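Local coordinates for metazoan TIR-STING fusion (Crassostrea gigas, PDB 6WT6), which is a fusion of an N-terminal TIR domain with a C-terminal STING domain, modelled here as a dimer, at residues A[32-37]-A[102-107]; A[41-46]-A[62-67]; A[328-333]-A[343-348]. All coordinates share one frame; numbering follows the deposited sequence.

Interaction 1 (A[32-37]-A[102-107]); sequences HAFISY and KFEMLM
A buried polar contact joins the C-terminal end of a central strand of the TIR domain to the first turn of helix 104-108. It rests on one hydrogen bond. S36 OG donates to E104 OE2 at 2.9 Å. S36 and F34 both point their side chains at the helix, as residues two apart on a strand do. I35 points the other way, into helix 43-56. OG of S36 lies anti to its own N (chi1 -175°), which carries the hydroxyl out toward E104. The E104 chain is extended and brings its carboxylate across to the strand. The serine meets OE2 on the anti side, 25° out of the carboxylate plane. The same OE2 lies near the plane of the F34 ring, at its edge, 4.1 Å from F34 CE2. Ring and carboxylate planes are 48° apart. The ring edge carries a slight positive charge, so this contact is probably mildly favourable. W100 NE1 makes a weak hydrogen bond to S36 OG. L106 O accepts a hydrogen bond from R308 of the second subunit. The strand lies inside the parallel sheet, between strands 60-62 and 84-91, with helices packed around it, as in the flavodoxin-like fold of TIR domains.

Interaction 2 (A[41-46]-A[62-67]); sequences ADTSHA and FAERDF
F62 reaches from the end of strand 60-62 to helix 43-56, within the beta-alpha-beta unit that opens the TIR domain. Its CB points toward the helix. CG lies anti to the backbone N (chi1 -164°), and this sends the ring outward to the first turn of that helix. CE1 comes to 3.4 Å from A46 CB, which lies in the plane of the ring at its edge, and is also 3.4 Å from A46 O. CZ, at the tip, is 3.7 Å from A46 C, 3.8 Å from A46 CB and 4.2 Å from T43 O. The rim of the ring meets the A46 backbone as well as its methyl. Y37 stacks on F62, and L50 and R47 also touch it. R65 NE makes a weak bond to D66 OD1 at 3.1 Å, part of a salt bridge, and R65 NH1 pairs with E54. E64 is the second residue of the short helix 63-66. The polar ends of E64 and T43 bond elsewhere: E64 OE1 forms a salt bridge with R47, and T43 OG1 bonds to A39 O. The extended E64 chain crosses the T43 side chain at about a right angle, with E64 OE2 4.2 Å from T43 CG2.

Interaction 3 (A[328-333]-A[343-348]); sequences KIVFYK and PRLICN
L345 lays its CD2 methyl against the CB of Y332, 3.5 Å away. This is the closest approach between residues 328-333 and 343-348. The leucine CG lies anti to the backbone N (chi1 167°), and the branch then turns so that CD2 leads toward the strand. The side chains of L345 and Y332 cross at about a right angle. The same methyl is 3.9 Å from Y332 CG, so it covers the root of the aromatic side chain. Y332 holds its CG between the backbone N and the carbonyl carbon (chi1 62°). The ring is swung over its own backbone; CB already points toward the helix. V330, two residues earlier, points its side chain to the same side of the strand. Its CG1 meets L345 CD2 tip to tip at 4.2 Å. One leucine methyl therefore bridges two alternate strand residues, and the contact is wholly apolar. F331, between them, points away from the helix.

Each segment also holds a polar side chain against its own backbone. N348 ND2 donates to R344 O at 2.9 Å, from above the carbonyl plane. The backbone N of N348 reaches that oxygen from the opposite face, so two N-H groups of one residue grip it. On the strand, K328 NZ curls over to the carbonyl of the next residue, I329 O, at 3.0 Å, and E349 is a long, weak ionic partner for it.

Both segments belong to the STING domain. Strand 327-332 is one of the two outermost strands of the mixed sheet within this chain and pairs in parallel with strand 212-221. Helix 341-356 lies over one face of these strands, with I346 touching F219. On the other side of strand 327-332, I329 and F331 pack on helix 299-319.

Interactions 1 and 2 share the TIR domain, and interaction 3 lies in the STING domain. Along the chain, interaction 2 is nested inside the loop that interaction 1 closes, and interaction 3 follows both. The centres of 1 and 2 are 11 Å apart. They meet at Y37, which follows strand 31-36 and packs on A46, while its hydroxyl probably bonds to E64 N. Both lie at the C-terminal ends of neighbouring strands of one parallel sheet. Interaction 3 is on the opposite side of the chain's centre, 48 Å from interaction 1 and 59 Å from interaction 2, between centres. Interactions 1 and 3 both touch the second subunit, so both domains of the fusion take part in the dimer.

Interaction 1 (A[32-37]-A[102-107])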
# COMPACT_ATOMS: atom_id res chain seq x y z
N HIS A 32 3.61 13.31 -25.17
CA HIS A 32 4.85 13.63 -24.48
C HIS A 32 4.58 14.24 -23.11
O HIS A 32 5.30 13.96 -22.14
CB HIS A 32 5.71 14.58 -25.32
CG HIS A 32 6.30 13.95 -26.53
ND1 HIS A 32 5.65 13.91 -27.75
CD2 HIS A 32 7.50 13.34 -26.73
CE1 HIS A 32 6.41 13.29 -28.63
NE2 HIS A 32 7.54 12.94 -28.04
N ALA A 33 3.54 15.07 -23.00
CA ALA A 33 3.28 15.76 -21.75
C ALA A 33 1.78 15.98 -21.57
O ALA A 33 1.08 16.35 -22.52
CB ALA A 33 4.02 17.10 -21.68
N PHE A 34 1.31 15.76 -20.35
CA PHE A 34 -0.02 16.17 -19.94
C PHE A 34 0.10 17.46 -19.13
O PHE A 34 0.87 17.52 -18.17
CB PHE A 34 -0.72 15.10 -19.10
CG PHE A 34 -2.02 15.54 -18.49
CD1 PHE A 34 -3.16 15.67 -19.28
CD2 PHE A 34 -2.12 15.83 -17.14
CE1 PHE A 34 -4.37 16.08 -18.73
CE2 PHE A 34 -3.32 16.24 -16.59
CZ PHE A 34 -4.45 16.36 -17.38
N ILE A 35 -0.63 18.48 -19.55
CA ILE A 35 -0.63 19.77 -18.87
C ILE A 35 -1.78 19.78 -17.87
O ILE A 35 -2.95 19.86 -18.26
CB ILE A 35 -0.73 20.93 -19.87
CG1 ILE A 35 0.52 20.96 -20.75
CG2 ILE A 35 -0.92 22.25 -19.15
CD1 ILE A 35 0.51 22.05 -21.78
N SER A 36 -1.45 19.67 -16.59
CA SER A 36 -2.42 19.70 -15.51
C SER A 36 -2.53 21.12 -14.99
O SER A 36 -1.55 21.68 -14.48
CB SER A 36 -2.03 18.74 -14.39
OG SER A 36 -3.03 18.67 -13.39
N TYR A 37 -3.72 21.71 -15.11
CA TYR A 37 -3.93 23.09 -14.72
C TYR A 37 -5.30 23.23 -14.07
O TYR A 37 -6.20 22.41 -14.28
CB TYR A 37 -3.82 24.04 -15.93
CG TYR A 37 -4.87 23.79 -17.00
CD1 TYR A 37 -4.72 22.74 -17.91
CD2 TYR A 37 -5.98 24.60 -17.11
CE1 TYR A 37 -5.67 22.51 -18.89
CE2 TYR A 37 -6.93 24.38 -18.09
CZ TYR A 37 -6.78 23.34 -18.97
OH TYR A 37 -7.72 23.12 -19.95
N LYS A 102 -5.46 20.01 -4.09
CA LYS A 102 -5.79 18.93 -3.17
C LYS A 102 -6.42 17.73 -3.87
O LYS A 102 -6.80 16.77 -3.19
CB LYS A 102 -6.74 19.44 -2.08
CG LYS A 102 -6.17 20.54 -1.20
CD LYS A 102 -5.20 19.99 -0.16
CE LYS A 102 -4.69 21.10 0.76
NZ LYS A 102 -3.94 20.57 1.93
N PHE A 103 -6.55 17.76 -5.19
CA PHE A 103 -7.27 16.72 -5.90
C PHE A 103 -6.54 16.29 -7.16
O PHE A 103 -5.76 15.33 -7.14
CB PHE A 103 -8.69 17.21 -6.24
CG PHE A 103 -9.67 16.10 -6.48
CD1 PHE A 103 -10.00 15.22 -5.46
CD2 PHE A 103 -10.27 15.94 -7.72
CE1 PHE A 103 -10.91 14.20 -5.68
CE2 PHE A 103 -11.18 14.93 -7.94
CZ PHE A 103 -11.50 14.06 -6.92
N GLU A 104 -6.76 17.01 -8.27
CA GLU A 104 -6.21 16.57 -9.55
C GLU A 104 -4.69 16.63 -9.56
O GLU A 104 -4.04 15.80 -10.21
CB GLU A 104 -6.78 17.41 -10.69
CG GLU A 104 -6.54 16.80 -12.06
CD GLU A 104 -6.81 17.76 -13.19
OE1 GLU A 104 -7.98 18.17 -13.37
OE2 GLU A 104 -5.85 18.11 -13.92
N MET A 105 -4.11 17.60 -8.85
CA MET A 105 -2.65 17.71 -8.83
C MET A 105 -2.02 16.53 -8.09
O MET A 105 -1.00 15.99 -8.53
CB MET A 105 -2.23 19.03 -8.19
CG MET A 105 -0.75 19.36 -8.28
SD MET A 105 -0.34 20.72 -7.17
CE MET A 105 -0.12 19.80 -5.65
N LEU A 106 -2.63 16.11 -6.98
CA LEU A 106 -2.08 15.00 -6.21
C LEU A 106 -2.24 13.66 -6.91
O LEU A 106 -1.52 12.71 -6.59
CB LEU A 106 -2.73 14.94 -4.82
CG LEU A 106 -2.59 16.21 -3.98
CD1 LEU A 106 -3.19 16.01 -2.60
CD2 LEU A 106 -1.14 16.64 -3.89
N MET A 107 -3.18 13.56 -7.87
CA MET A 107 -3.30 12.34 -8.64
C MET A 107 -2.07 12.09 -9.50
O MET A 107 -1.72 10.93 -9.75
CB MET A 107 -4.55 12.40 -9.53
CG MET A 107 -5.85 12.45 -8.77
SD MET A 107 -7.30 12.50 -9.84
CE MET A 107 -8.58 12.72 -8.62

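Interaction 2 (A[41-46]-A[62-67])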
# COMPACT_ATOMS: atom_id res chain seq x y z
N ALA A 41 -8.39 29.25 -12.85
CA ALA A 41 -7.40 30.32 -12.81
C ALA A 41 -6.48 30.30 -14.03
O ALA A 41 -6.59 31.19 -14.89
CB ALA A 41 -6.59 30.23 -11.52
N ASP A 42 -5.58 29.32 -14.13
CA ASP A 42 -4.47 29.36 -15.07
C ASP A 42 -4.79 28.73 -16.42
O ASP A 42 -3.91 28.09 -17.01
CB ASP A 42 -3.24 28.68 -14.48
CG ASP A 42 -2.75 29.35 -13.22
OD1 ASP A 42 -3.15 30.50 -12.96
OD2 ASP A 42 -1.94 28.71 -12.51
N THR A 43 -6.01 28.87 -16.93
CA THR A 43 -6.30 28.34 -18.25
C THR A 43 -5.51 29.08 -19.33
O THR A 43 -4.98 28.45 -20.25
CB THR A 43 -7.80 28.41 -18.52
OG1 THR A 43 -8.48 27.58 -17.58
CG2 THR A 43 -8.12 27.94 -19.92
N SER A 44 -5.42 30.40 -19.22
CA SER A 44 -4.65 31.17 -20.19
C SER A 44 -3.18 30.78 -20.16
O SER A 44 -2.55 30.58 -21.20
CB SER A 44 -4.82 32.67 -19.93
OG SER A 44 -3.94 33.42 -20.74
N HIS A 45 -2.61 30.68 -18.95
CA HIS A 45 -1.20 30.30 -18.82
C HIS A 45 -0.95 28.91 -19.39
O HIS A 45 0.09 28.66 -20.01
CB HIS A 45 -0.77 30.35 -17.36
CG HIS A 45 -0.89 31.71 -16.74
ND1 HIS A 45 -2.07 32.18 -16.20
CD2 HIS A 45 0.02 32.70 -16.57
CE1 HIS A 45 -1.88 33.40 -15.73
NE2 HIS A 45 -0.62 33.74 -15.94
N ALA A 46 -1.89 27.99 -19.19
CA ALA A 46 -1.70 26.62 -19.67
C ALA A 46 -1.73 26.57 -21.19
O ALA A 46 -0.99 25.79 -21.80
CB ALA A 46 -2.75 25.70 -19.06
N PHE A 62 -4.27 18.41 -23.60
CA PHE A 62 -4.77 19.65 -23.00
C PHE A 62 -6.26 19.50 -22.75
O PHE A 62 -7.02 19.25 -23.69
CB PHE A 62 -4.48 20.84 -23.92
CG PHE A 62 -4.61 22.17 -23.25
CD1 PHE A 62 -3.67 22.59 -22.33
CD2 PHE A 62 -5.67 23.02 -23.55
CE1 PHE A 62 -3.78 23.82 -21.71
CE2 PHE A 62 -5.78 24.25 -22.93
CZ PHE A 62 -4.84 24.65 -22.01
N ALA A 63 -6.67 19.68 -21.49
CA ALA A 63 -8.04 19.38 -21.09
C ALA A 63 -9.07 20.12 -21.94
O ALA A 63 -9.96 19.51 -22.53
CB ALA A 63 -8.23 19.72 -19.61
N GLU A 64 -8.94 21.45 -22.01
CA GLU A 64 -9.89 22.27 -22.77
C GLU A 64 -10.06 21.77 -24.20
O GLU A 64 -11.18 21.68 -24.72
CB GLU A 64 -9.44 23.73 -22.78
CG GLU A 64 -10.20 24.62 -23.74
CD GLU A 64 -9.45 25.90 -24.06
OE1 GLU A 64 -8.43 25.83 -24.78
OE2 GLU A 64 -9.87 26.98 -23.60
N ARG A 65 -8.95 21.43 -24.86
CA ARG A 65 -9.00 21.04 -26.26
C ARG A 65 -9.39 19.58 -26.43
O ARG A 65 -10.23 19.25 -27.27
CB ARG A 65 -7.64 21.30 -26.92
CG ARG A 65 -7.43 20.54 -28.21
CD ARG A 65 -6.01 20.71 -28.71
NE ARG A 65 -5.06 19.97 -27.88
CZ ARG A 65 -3.74 20.10 -27.97
NH1 ARG A 65 -3.22 20.95 -28.85
NH2 ARG A 65 -2.95 19.40 -27.18
N ASP A 66 -8.79 18.69 -25.63
CA ASP A 66 -8.88 17.25 -25.83
C ASP A 66 -10.00 16.58 -25.05
O ASP A 66 -10.52 15.55 -25.50
CB ASP A 66 -7.54 16.60 -25.47
CG ASP A 66 -6.37 17.16 -26.29
OD1 ASP A 66 -6.47 17.23 -27.53
OD2 ASP A 66 -5.34 17.53 -25.68
N PHE A 67 -10.40 17.11 -23.90
CA PHE A 67 -11.47 16.50 -23.11
C PHE A 67 -12.82 17.02 -23.59
O PHE A 67 -13.07 18.23 -23.57
CB PHE A 67 -11.29 16.77 -21.61
CG PHE A 67 -10.09 16.09 -21.01
CD1 PHE A 67 -9.40 15.12 -21.72
CD2 PHE A 67 -9.66 16.41 -19.73
CE1 PHE A 67 -8.29 14.49 -21.17
CE2 PHE A 67 -8.56 15.78 -19.17
CZ PHE A 67 -7.88 14.82 -19.90

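Interaction 3 (A[328-333]-A[343-348])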
# COMPACT_ATOMS: atom_id res chain seq x y z
N LYS A 328 -1.52 -13.21 17.41
CA LYS A 328 -0.10 -13.07 17.73
C LYS A 328 0.70 -13.27 16.46
O LYS A 328 0.68 -14.36 15.87
CB LYS A 328 0.33 -14.07 18.80
CG LYS A 328 1.79 -13.94 19.20
CD LYS A 328 2.11 -12.53 19.65
CE LYS A 328 3.53 -12.41 20.16
NZ LYS A 328 4.52 -12.79 19.12
N ILE A 329 1.39 -12.22 16.02
CA ILE A 329 2.24 -12.31 14.84
C ILE A 329 3.56 -12.95 15.24
O ILE A 329 4.23 -12.50 16.17
CB ILE A 329 2.46 -10.93 14.21
CG1 ILE A 329 1.12 -10.24 13.94
CG2 ILE A 329 3.24 -11.06 12.91
CD1 ILE A 329 1.24 -8.90 13.23
N VAL A 330 3.93 -14.03 14.54
CA VAL A 330 5.14 -14.79 14.83
C VAL A 330 6.14 -14.51 13.71
O VAL A 330 6.08 -15.14 12.65
CB VAL A 330 4.85 -16.29 14.96
CG1 VAL A 330 6.14 -17.07 15.28
CG2 VAL A 330 3.77 -16.55 16.00
N PHE A 331 7.05 -13.57 13.94
CA PHE A 331 8.14 -13.33 13.00
C PHE A 331 9.31 -14.25 13.34
O PHE A 331 9.68 -14.39 14.51
CB PHE A 331 8.57 -11.87 13.05
CG PHE A 331 9.65 -11.52 12.06
CD1 PHE A 331 9.32 -11.08 10.79
CD2 PHE A 331 10.99 -11.64 12.40
CE1 PHE A 331 10.31 -10.76 9.87
CE2 PHE A 331 11.98 -11.32 11.49
CZ PHE A 331 11.65 -10.88 10.23
N TYR A 332 9.90 -14.86 12.31
CA TYR A 332 10.98 -15.81 12.54
C TYR A 332 11.85 -15.89 11.29
O TYR A 332 11.37 -15.66 10.17
CB TYR A 332 10.44 -17.19 12.90
CG TYR A 332 9.60 -17.83 11.81
CD1 TYR A 332 8.24 -17.53 11.68
CD2 TYR A 332 10.16 -18.73 10.91
CE1 TYR A 332 7.47 -18.11 10.68
CE2 TYR A 332 9.40 -19.31 9.90
CZ TYR A 332 8.06 -19.00 9.80
OH TYR A 332 7.30 -19.57 8.80
N LYS A 333 13.12 -16.23 11.51
CA LYS A 333 14.05 -16.51 10.42
C LYS A 333 13.79 -17.93 9.92
O LYS A 333 14.09 -18.90 10.62
CB LYS A 333 15.49 -16.36 10.87
CG LYS A 333 15.84 -14.99 11.42
CD LYS A 333 17.34 -14.82 11.60
CE LYS A 333 17.67 -13.53 12.35
NZ LYS A 333 19.11 -13.19 12.28
N PRO A 343 8.72 -26.58 15.64
CA PRO A 343 7.95 -26.97 16.83
C PRO A 343 8.39 -26.28 18.12
O PRO A 343 7.53 -25.87 18.91
CB PRO A 343 8.17 -28.49 16.90
CG PRO A 343 8.27 -28.88 15.48
CD PRO A 343 9.05 -27.77 14.82
N ARG A 344 9.70 -26.13 18.35
CA ARG A 344 10.15 -25.49 19.58
C ARG A 344 9.82 -24.01 19.59
O ARG A 344 9.54 -23.44 20.66
CB ARG A 344 11.65 -25.71 19.78
CG ARG A 344 12.18 -25.14 21.08
CD ARG A 344 13.59 -25.62 21.38
NE ARG A 344 13.65 -27.07 21.58
CZ ARG A 344 14.10 -27.93 20.68
NH1 ARG A 344 14.54 -27.49 19.50
NH2 ARG A 344 14.12 -29.23 20.95
N LEU A 345 9.86 -23.36 18.43
CA LEU A 345 9.50 -21.95 18.36
C LEU A 345 8.03 -21.74 18.71
O LEU A 345 7.68 -20.83 19.48
CB LEU A 345 9.82 -21.40 16.98
CG LEU A 345 9.21 -20.03 16.68
CD1 LEU A 345 9.81 -18.97 17.61
CD2 LEU A 345 9.41 -19.66 15.22
N ILE A 346 7.15 -22.57 18.15
CA ILE A 346 5.71 -22.40 18.36
C ILE A 346 5.34 -22.71 19.81
O ILE A 346 4.55 -21.98 20.43
CB ILE A 346 4.91 -23.27 17.38
CG1 ILE A 346 5.23 -22.88 15.94
CG2 ILE A 346 3.42 -23.13 17.64
CD1 ILE A 346 4.54 -23.75 14.90
N CYS A 347 5.90 -23.79 20.38
CA CYS A 347 5.65 -24.10 21.79
C CYS A 347 6.07 -22.95 22.69
O CYS A 347 5.41 -22.66 23.69
CB CYS A 347 6.39 -25.38 22.19
SG CYS A 347 5.64 -26.91 21.63
N ASN A 348 7.18 -22.30 22.36
CA ASN A 348 7.59 -21.13 23.13
C ASN A 348 6.56 -20.02 23.04
O ASN A 348 6.24 -19.37 24.05
CB ASN A 348 8.96 -20.64 22.66
CG ASN A 348 10.10 -21.22 23.47
OD1 ASN A 348 10.35 -20.78 24.59
ND2 ASN A 348 10.80 -22.19 22.90